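Local coordinates for alanine racemase, biosynthetic (Pseudomonas aeruginosa PAO1, PDB 6A2F), which is a pyridoxal phosphate-bearing enzyme of the alanine racemase family, built from an N-terminal TIM-barrel domain and a C-terminal domain rich in beta strands, at residues Ile266-Cys271 / Met302-Val307; Arg279-Gly284 / Ala294-Arg299; Leu236-Ile241 / Val321-Ala326. All coordinates share one frame; numbering follows the deposited sequence.

Interaction 1. Residues Ile266-Cys271 / Met302-Val307. With DLY (D-lysine), chain D.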
loop_
_atom_site.group_PDB
_atom_site.type_symbol
_atom_site.label_atom_id
_atom_site.label_comp_id
_atom_site.label_asym_id
_atom_site.label_seq_id
_atom_site.Cartn_x
_atom_site.Cartn_y
_atom_site.Cartn_z
ATOM N N ILE A 266 -23.732 9.795 9.942
ATOM C CA ILE A 266 -22.418 9.217 9.644
ATOM C C ILE A 266 -22.493 7.902 8.869
ATOM O O ILE A 266 -23.144 6.950 9.307
ATOM C CB ILE A 266 -21.569 9.066 10.929
ATOM C CG1 ILE A 266 -21.180 10.463 11.434
ATOM C CG2 ILE A 266 -20.362 8.157 10.699
ATOM C CD1 ILE A 266 -19.792 10.583 12.016
ATOM N N GLY A 267 -21.819 7.866 7.719
ATOM C CA GLY A 267 -21.846 6.708 6.827
ATOM C C GLY A 267 -20.522 5.977 6.757
ATOM O O GLY A 267 -19.466 6.601 6.746
ATOM N N THR A 268 -20.581 4.648 6.707
ATOM C CA THR A 268 -19.385 3.812 6.610
ATOM C C THR A 268 -19.186 3.322 5.173
ATOM O O THR A 268 -20.136 2.902 4.512
ATOM C CB THR A 268 -19.448 2.626 7.599
ATOM O OG1 THR A 268 -19.704 3.125 8.917
ATOM C CG2 THR A 268 -18.134 1.830 7.616
ATOM N N VAL A 269 -17.940 3.386 4.704
ATOM C CA VAL A 269 -17.591 3.073 3.319
ATOM C C VAL A 269 -16.713 1.822 3.230
ATOM O O VAL A 269 -15.856 1.581 4.092
ATOM C CB VAL A 269 -16.894 4.277 2.642
ATOM C CG1 VAL A 269 -16.427 3.938 1.233
ATOM C CG2 VAL A 269 -17.825 5.479 2.614
ATOM N N SER A 270 -16.936 1.038 2.175
ATOM C CA SER A 270 -16.223 -0.214 1.938
ATOM C C SER A 270 -14.836 0.001 1.323
ATOM O O SER A 270 -14.532 -0.502 0.230
ATOM C CB SER A 270 -17.071 -1.126 1.051
ATOM O OG SER A 270 -17.493 -0.437 -0.115
ATOM N N CYS A 271 -14.001 0.755 2.033
ATOM C CA CYS A 271 -12.618 1.019 1.626
ATOM C C CYS A 271 -11.800 1.395 2.848
ATOM O O CYS A 271 -12.240 2.200 3.660
ATOM C CB CYS A 271 -12.547 2.140 0.582
ATOM S SG CYS A 271 -10.876 2.471 -0.038
ATOM N N MET A 302 -8.733 -0.675 8.625
ATOM C CA MET A 302 -8.170 -1.581 7.619
ATOM C C MET A 302 -9.070 -1.782 6.396
ATOM O O MET A 302 -8.599 -1.752 5.257
ATOM C CB MET A 302 -7.823 -2.930 8.259
ATOM C CG MET A 302 -7.056 -3.895 7.369
ATOM S SD MET A 302 -6.371 -5.310 8.253
ATOM C CE MET A 302 -5.041 -4.506 9.145
ATOM N N ASP A 303 -10.344 -2.036 6.636
ATOM C CA ASP A 303 -11.265 -2.265 5.546
ATOM C C ASP A 303 -12.362 -1.223 5.429
ATOM O O ASP A 303 -13.152 -1.270 4.499
ATOM C CB ASP A 303 -11.887 -3.654 5.702
ATOM C CG ASP A 303 -10.862 -4.715 6.026
ATOM O OD1 ASP A 303 -10.187 -5.178 5.099
ATOM O OD2 ASP A 303 -10.730 -5.091 7.202
ATOM N N MET A 304 -12.440 -0.317 6.397
ATOM C CA MET A 304 -13.525 0.657 6.414
ATOM C C MET A 304 -13.127 2.115 6.586
ATOM O O MET A 304 -12.078 2.439 7.131
ATOM C CB MET A 304 -14.552 0.271 7.484
ATOM C CG MET A 304 -15.266 -1.039 7.203
ATOM S SD MET A 304 -16.219 -1.673 8.594
ATOM C CE MET A 304 -14.926 -2.265 9.674
ATOM N N LEU A 305 -13.993 2.986 6.078
ATOM C CA LEU A 305 -13.814 4.428 6.157
ATOM C C LEU A 305 -15.154 5.061 6.515
ATOM O O LEU A 305 -16.209 4.524 6.177
ATOM C CB LEU A 305 -13.299 4.981 4.827
ATOM C CG LEU A 305 -13.663 6.432 4.498
ATOM C CD1 LEU A 305 -12.934 6.899 3.248
ATOM C CD2 LEU A 305 -15.168 6.593 4.338
ATOM N N ALA A 306 -15.112 6.200 7.195
ATOM C CA ALA A 306 -16.337 6.897 7.596
ATOM C C ALA A 306 -16.408 8.316 7.044
ATOM O O ALA A 306 -15.400 9.003 6.955
ATOM C CB ALA A 306 -16.485 6.898 9.109
ATOM N N VAL A 307 -17.608 8.743 6.666
ATOM C CA VAL A 307 -17.803 10.075 6.086
ATOM C C VAL A 307 -18.939 10.824 6.774
ATOM O O VAL A 307 -19.913 10.212 7.226
ATOM C CB VAL A 307 -18.073 10.020 4.562
ATOM C CG1 VAL A 307 -16.857 9.482 3.822
ATOM C CG2 VAL A 307 -19.308 9.183 4.248
HETATM N N DLY D . -12.811 -1.918 12.145
HETATM C CA DLY D . -11.697 -2.759 11.605
HETATM C C DLY D . -11.838 -2.964 10.115
HETATM O O DLY D . -12.033 -4.085 9.647
HETATM C CB DLY D . -10.368 -2.076 11.912
HETATM C CG DLY D . -9.239 -3.050 12.234
HETATM C CD DLY D . -7.892 -2.481 11.804
HETATM C CE DLY D . -7.308 -1.536 12.848
HETATM N NZ DLY D . -7.010 -0.274 12.205
HETATM O OXT DLY D . -11.763 -2.034 9.310
#
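Four backbone hydrogen bonds join Ile266-Cys271 to Met302-Val307 as antiparallel strands. Gly267 with Val307 and Val269 with Leu305 are hydrogen-bonded pairs. Thr268 with Ala306 is the non-hydrogen-bonded pair between them. Val269 N gives a short bond of 2.5 Å to Leu305 O, in the plane of that carbonyl. The return bond from Leu305 N to Val269 O is longer, 3.1 Å, but falls on a lone pair. Gly267 N to Val307 O is the straightest of the four, at 169°. Leu305 O also receives a CA-H contact, with Thr268 CA 3.3 Å away.

These strands belong to the C-terminal beta domain of the alanine racemase fold. Strand 264-269 ends in an inverse gamma turn centred on Ser270, closed by a weak bond from Cys271 N to Val269 O. Ser270 OG is held by Pro3 O and Gln239 N.

Apolar contacts form on both faces of the sheet. Val269, Leu305 and Val307 share one face. Val269 and Leu305 lie side by side there, and Leu305 CD2 presses to 3.3 Å from Val269 CB. Thr268 and Ala306 share the other face. Thr268 CG2, anti to its backbone N (chi1 -53° for OG1), meets Met304 CB at 3.9 Å as the two side chains cross obliquely.

The chain before strand 305-308 binds D-lysine. Asp303 N donates to OXT of D-lysine at 3.0 Å, nearly in line. Met304 bends at chi3 (-74°) and brings CE to 3.2 Å from the same oxygen. Met302 CB lies 3.6 Å from CD of the ligand. Ser301 OG and Tyr273 OH also hydrogen-bond D-lysine. Asp303 OD1 forms a salt bridge with Arg351, and Asp303 packs on the cofactor-bearing lysine of the second subunit.

Interaction 2. Residues Arg279-Gly284 / Ala294-Arg299. With ACT (acetate ion), chain E.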
loop_
_atom_site.group_PDB
_atom_site.type_symbol
_atom_site.label_atom_id
_atom_site.label_comp_id
_atom_site.label_asym_id
_atom_site.label_seq_id
_atom_site.Cartn_x
_atom_site.Cartn_y
_atom_site.Cartn_z
ATOM N N ARG A 279 -3.980 5.506 5.778
ATOM C CA ARG A 279 -4.565 5.306 7.105
ATOM C C ARG A 279 -4.764 6.615 7.866
ATOM O O ARG A 279 -5.744 6.763 8.603
ATOM C CB ARG A 279 -3.731 4.346 7.954
ATOM C CG ARG A 279 -4.242 4.239 9.379
ATOM C CD ARG A 279 -3.429 3.321 10.270
ATOM N NE ARG A 279 -3.878 3.482 11.649
ATOM C CZ ARG A 279 -3.384 4.372 12.502
ATOM N NH1 ARG A 279 -2.394 5.181 12.144
ATOM N NH2 ARG A 279 -3.879 4.452 13.728
ATOM N N THR A 280 -3.833 7.550 7.684
ATOM C CA THR A 280 -3.799 8.786 8.473
ATOM C C THR A 280 -4.605 9.939 7.854
ATOM O O THR A 280 -4.550 11.069 8.342
ATOM C CB THR A 280 -2.346 9.243 8.750
ATOM O OG1 THR A 280 -1.627 9.351 7.515
ATOM C CG2 THR A 280 -1.634 8.245 9.656
ATOM N N ALA A 281 -5.347 9.646 6.786
ATOM C CA ALA A 281 -6.232 10.626 6.157
ATOM C C ALA A 281 -6.996 11.393 7.231
ATOM O O ALA A 281 -7.791 10.802 7.964
ATOM C CB ALA A 281 -7.196 9.944 5.199
ATOM N N PRO A 282 -6.734 12.708 7.344
ATOM C CA PRO A 282 -7.339 13.510 8.405
ATOM C C PRO A 282 -8.791 13.894 8.119
ATOM O O PRO A 282 -9.284 13.696 7.002
ATOM C CB PRO A 282 -6.459 14.765 8.440
ATOM C CG PRO A 282 -5.933 14.893 7.052
ATOM C CD PRO A 282 -5.828 13.502 6.490
ATOM N N ALA A 283 -9.457 14.430 9.141
ATOM C CA ALA A 283 -10.784 15.000 8.998
ATOM C C ALA A 283 -10.742 16.097 7.932
ATOM O O ALA A 283 -9.840 16.940 7.935
ATOM C CB ALA A 283 -11.257 15.561 10.331
ATOM N N GLY A 284 -11.703 16.065 7.013
ATOM C CA GLY A 284 -11.763 17.052 5.935
ATOM C C GLY A 284 -11.214 16.575 4.599
ATOM O O GLY A 284 -11.267 17.309 3.606
ATOM N N ALA A 294 -18.307 15.492 -0.023
ATOM C CA ALA A 294 -18.425 15.271 1.420
ATOM C C ALA A 294 -17.041 14.985 2.001
ATOM O O ALA A 294 -16.086 14.769 1.252
ATOM C CB ALA A 294 -19.380 14.124 1.715
ATOM N N ILE A 295 -16.931 14.977 3.327
ATOM C CA ILE A 295 -15.627 14.835 3.986
ATOM C C ILE A 295 -15.543 13.658 4.963
ATOM O O ILE A 295 -16.558 13.176 5.465
ATOM C CB ILE A 295 -15.182 16.153 4.673
ATOM C CG1 ILE A 295 -16.217 16.611 5.714
ATOM C CG2 ILE A 295 -14.900 17.228 3.622
ATOM C CD1 ILE A 295 -15.813 17.841 6.506
ATOM N N LEU A 296 -14.318 13.201 5.214
ATOM C CA LEU A 296 -14.067 12.079 6.117
ATOM C C LEU A 296 -14.309 12.443 7.573
ATOM O O LEU A 296 -14.128 13.594 7.978
ATOM C CB LEU A 296 -12.630 11.563 5.969
ATOM C CG LEU A 296 -12.146 10.843 4.708
ATOM C CD1 LEU A 296 -10.877 10.068 5.030
ATOM C CD2 LEU A 296 -13.187 9.900 4.137
ATOM N N ALA A 297 -14.710 11.441 8.353
ATOM C CA ALA A 297 -14.916 11.595 9.787
ATOM C C ALA A 297 -14.416 10.359 10.521
ATOM O O ALA A 297 -14.955 9.264 10.348
ATOM C CB ALA A 297 -16.385 11.840 10.090
ATOM N N GLY A 298 -13.375 10.541 11.331
ATOM C CA GLY A 298 -12.810 9.458 12.131
ATOM C C GLY A 298 -11.627 8.794 11.457
ATOM O O GLY A 298 -11.416 8.970 10.258
ATOM N N ARG A 299 -10.853 8.035 12.234
ATOM C CA ARG A 299 -9.706 7.294 11.711
ATOM C C ARG A 299 -10.144 6.288 10.657
ATOM O O ARG A 299 -11.143 5.591 10.828
ATOM C CB ARG A 299 -8.973 6.536 12.825
ATOM C CG ARG A 299 -8.164 7.389 13.792
ATOM C CD ARG A 299 -7.024 6.568 14.387
ATOM N NE ARG A 299 -6.465 7.118 15.625
ATOM C CZ ARG A 299 -5.700 8.211 15.698
ATOM N NH1 ARG A 299 -5.408 8.915 14.601
ATOM N NH2 ARG A 299 -5.236 8.615 16.878
HETATM C C ACT E . -6.058 2.164 14.763
HETATM O O ACT E . -5.941 1.416 13.763
HETATM O OXT ACT E . -6.065 3.407 14.650
HETATM C CH3 ACT E . -6.195 1.568 16.137
#
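Leu296 is the tightly packed point between Arg279-Gly284 and Ala294-Arg299. Ala281 points its CB at this leucine and meets CD1 of Leu296 at 3.7 Å. Leu296 is also packed by Leu305 and Val307 of the neighbouring strand, so this part is buried.

No hydrogen bond crosses directly between the segments. The irregular loop 279-284 leads into strand 286-289, which pairs with 292-296 as an antiparallel hairpin, and the loop lies against strand 292-296.

The solvent side is looser. Ile295 and Gly284 are exposed at one end of the contact. Ile295 CG2, beside its own backbone N, rests 3.6 Å from Gly284 O. At the backbone angles of Gly284 (phi 100°) a CB would be jammed against the carbonyl O of Ala283, which calls for glycine. At the other end Arg299 is exposed while Arg279 is buried. Arg279 NH2 lies 4.2 Å from Arg299 NE, two like charges close together. An acetate, probably from the crystallisation liquor, may ease their repulsion. Arg279 NH2 donates to acetate OXT at 2.6 Å, with the oxygen at the guanidinium edge. Arg279 NH1 is hydrogen-bonded to Thr339 OG1 of the second subunit.

Interaction 3. Residues Leu236-Ile241 / Val321-Ala326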
loop_
_atom_site.group_PDB
_atom_site.type_symbol
_atom_site.label_atom_id
_atom_site.label_comp_id
_atom_site.label_asym_id
_atom_site.label_seq_id
_atom_site.Cartn_x
_atom_site.Cartn_y
_atom_site.Cartn_z
ATOM N N LEU A 236 -11.409 4.880 -8.295
ATOM C CA LEU A 236 -11.615 3.979 -7.164
ATOM C C LEU A 236 -12.996 4.231 -6.571
ATOM O O LEU A 236 -13.245 5.274 -5.962
ATOM C CB LEU A 236 -10.507 4.143 -6.114
ATOM C CG LEU A 236 -10.483 3.156 -4.936
ATOM C CD1 LEU A 236 -10.244 1.729 -5.408
ATOM C CD2 LEU A 236 -9.445 3.555 -3.894
ATOM N N GLY A 237 -13.899 3.277 -6.781
ATOM C CA GLY A 237 -15.281 3.404 -6.333
ATOM C C GLY A 237 -15.651 2.395 -5.261
ATOM O O GLY A 237 -15.292 1.219 -5.352
ATOM N N ALA A 238 -16.364 2.867 -4.242
ATOM C CA ALA A 238 -16.894 2.004 -3.196
ATOM C C ALA A 238 -18.372 2.309 -2.943
ATOM O O ALA A 238 -19.039 2.922 -3.780
ATOM C CB ALA A 238 -16.079 2.150 -1.918
ATOM N N GLN A 239 -18.875 1.872 -1.789
ATOM C CA GLN A 239 -20.272 2.078 -1.428
ATOM C C GLN A 239 -20.458 2.369 0.048
ATOM O O GLN A 239 -19.638 1.973 0.881
ATOM C CB GLN A 239 -21.106 0.846 -1.787
ATOM C CG GLN A 239 -21.820 0.931 -3.126
ATOM C CD GLN A 239 -22.441 -0.391 -3.530
ATOM O OE1 GLN A 239 -23.082 -1.066 -2.716
ATOM N NE2 GLN A 239 -22.248 -0.774 -4.792
ATOM N N LEU A 240 -21.550 3.062 0.361
ATOM C CA LEU A 240 -22.022 3.177 1.733
ATOM C C LEU A 240 -22.595 1.831 2.150
ATOM O O LEU A 240 -23.494 1.308 1.495
ATOM C CB LEU A 240 -23.093 4.262 1.852
ATOM C CG LEU A 240 -22.705 5.726 1.649
ATOM C CD1 LEU A 240 -23.952 6.582 1.792
ATOM C CD2 LEU A 240 -21.627 6.173 2.629
ATOM N N ILE A 241 -22.048 1.274 3.229
ATOM C CA ILE A 241 -22.457 -0.036 3.747
ATOM C C ILE A 241 -23.158 0.102 5.101
ATOM O O ILE A 241 -23.704 -0.873 5.641
ATOM C CB ILE A 241 -21.270 -1.024 3.847
ATOM C CG1 ILE A 241 -20.201 -0.507 4.826
ATOM C CG2 ILE A 241 -20.682 -1.280 2.465
ATOM C CD1 ILE A 241 -19.097 -1.498 5.147
ATOM N N VAL A 321 -19.619 5.553 -3.778
ATOM C CA VAL A 321 -18.670 6.480 -3.175
ATOM C C VAL A 321 -17.408 6.539 -4.030
ATOM O O VAL A 321 -16.721 5.530 -4.188
ATOM C CB VAL A 321 -18.313 6.075 -1.723
ATOM C CG1 VAL A 321 -17.171 6.925 -1.180
ATOM C CG2 VAL A 321 -19.527 6.191 -0.814
ATOM N N GLU A 322 -17.116 7.712 -4.587
ATOM C CA GLU A 322 -15.863 7.914 -5.321
ATOM C C GLU A 322 -14.746 8.389 -4.386
ATOM O O GLU A 322 -14.812 9.491 -3.833
ATOM C CB GLU A 322 -16.043 8.888 -6.492
ATOM C CG GLU A 322 -14.794 9.027 -7.353
ATOM C CD GLU A 322 -15.010 9.845 -8.614
ATOM O OE1 GLU A 322 -14.158 10.710 -8.912
ATOM O OE2 GLU A 322 -16.022 9.627 -9.312
ATOM N N LEU A 323 -13.734 7.541 -4.200
ATOM C CA LEU A 323 -12.564 7.908 -3.404
ATOM C C LEU A 323 -11.633 8.778 -4.238
ATOM O O LEU A 323 -11.030 9.720 -3.724
ATOM C CB LEU A 323 -11.822 6.671 -2.873
ATOM C CG LEU A 323 -12.391 5.789 -1.747
ATOM C CD1 LEU A 323 -13.055 6.583 -0.627
ATOM C CD2 LEU A 323 -13.337 4.728 -2.287
ATOM N N TRP A 324 -11.504 8.430 -5.516
ATOM C CA TRP A 324 -10.887 9.294 -6.528
ATOM C C TRP A 324 -11.204 8.813 -7.936
ATOM O O TRP A 324 -11.546 7.648 -8.130
ATOM C CB TRP A 324 -9.373 9.444 -6.331
ATOM C CG TRP A 324 -8.564 8.170 -6.342
ATOM C CD1 TRP A 324 -8.217 7.414 -7.432
ATOM C CD2 TRP A 324 -7.959 7.539 -5.208
ATOM N NE1 TRP A 324 -7.449 6.342 -7.040
ATOM C CE2 TRP A 324 -7.275 6.393 -5.681
ATOM C CE3 TRP A 324 -7.933 7.827 -3.836
ATOM C CZ2 TRP A 324 -6.573 5.534 -4.831
ATOM C CZ3 TRP A 324 -7.234 6.966 -2.986
ATOM C CH2 TRP A 324 -6.562 5.834 -3.491
ATOM N N GLY A 325 -11.100 9.720 -8.907
ATOM C CA GLY A 325 -11.382 9.411 -10.309
ATOM C C GLY A 325 -11.622 10.648 -11.160
ATOM O O GLY A 325 -10.902 11.646 -11.043
ATOM N N ALA A 326 -12.639 10.575 -12.018
ATOM C CA ALA A 326 -12.981 11.679 -12.914
ATOM C C ALA A 326 -13.727 12.812 -12.195
ATOM O O ALA A 326 -13.700 13.958 -12.645
ATOM C CB ALA A 326 -13.781 11.175 -14.106
#
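Ala238 and Val321 hold Leu236-Ile241 to Val321-Ala326 with a reciprocal pair of backbone hydrogen bonds. Ala238 N to Val321 O is 2.7 Å long and almost straight, 175°. Val321 N to Ala238 O is equally short, 2.7 Å, but the donor stands 52° out of the carbonyl plane. Leu236 makes two more bonds. Its N donates to Trp324 O at 2.8 Å. Its O accepts from Leu323 N at 2.9 Å, nearly along the C=O axis. The antiparallel register slips by one residue between Leu236 and Gly237. This is a beta bulge, and it falls where segment 321-326 turns a corner at Leu323.

Packing follows on the face that carries Leu236, Ala238, Val321 and Trp324. Leu236 CD2 sits over one face of the Trp324 six-membered ring, offset toward its rim. This CH-pi contact is 3.8 Å from CD2 to the ring centroid and 21° off the normal. The two side chains run side by side. Leu323 CD2 reaches Ala238 CB at 3.8 Å. Leu240 crosses Val321 at about a right angle, with CD2 of Leu240 4.0 Å from CG2 of Val321.

Strand 234-246 also pairs with strands 4-8 and 264-269, and strand 320-322 also pairs with 286-289. Leu4 and Ala6 pack on Leu236, Val269 on Ala238, and Val287 on Val321.

All three contacts reach one sheet of the C-terminal domain. Interactions 1 and 3 are buried strand pairs, each held by four backbone hydrogen bonds. Interaction 2 is partly exposed and has no hydrogen bond between its segments; it is made by packing, with an acetate beside its two arginines. Interactions 1 and 3 meet through adjacent strands: Thr268 O and Ile241 N, 2.8 Å apart, probably hydrogen-bond. Interactions 1 and 2 meet likewise at Ala306 O and Ala297 N, 2.9 Å apart. Interactions 2 and 3 do not touch. Interaction 1 touches both others and contributes residues to the D-lysine pocket. Interactions 1 and 2 contact the second subunit; interaction 3 reaches it at Ile241 alone.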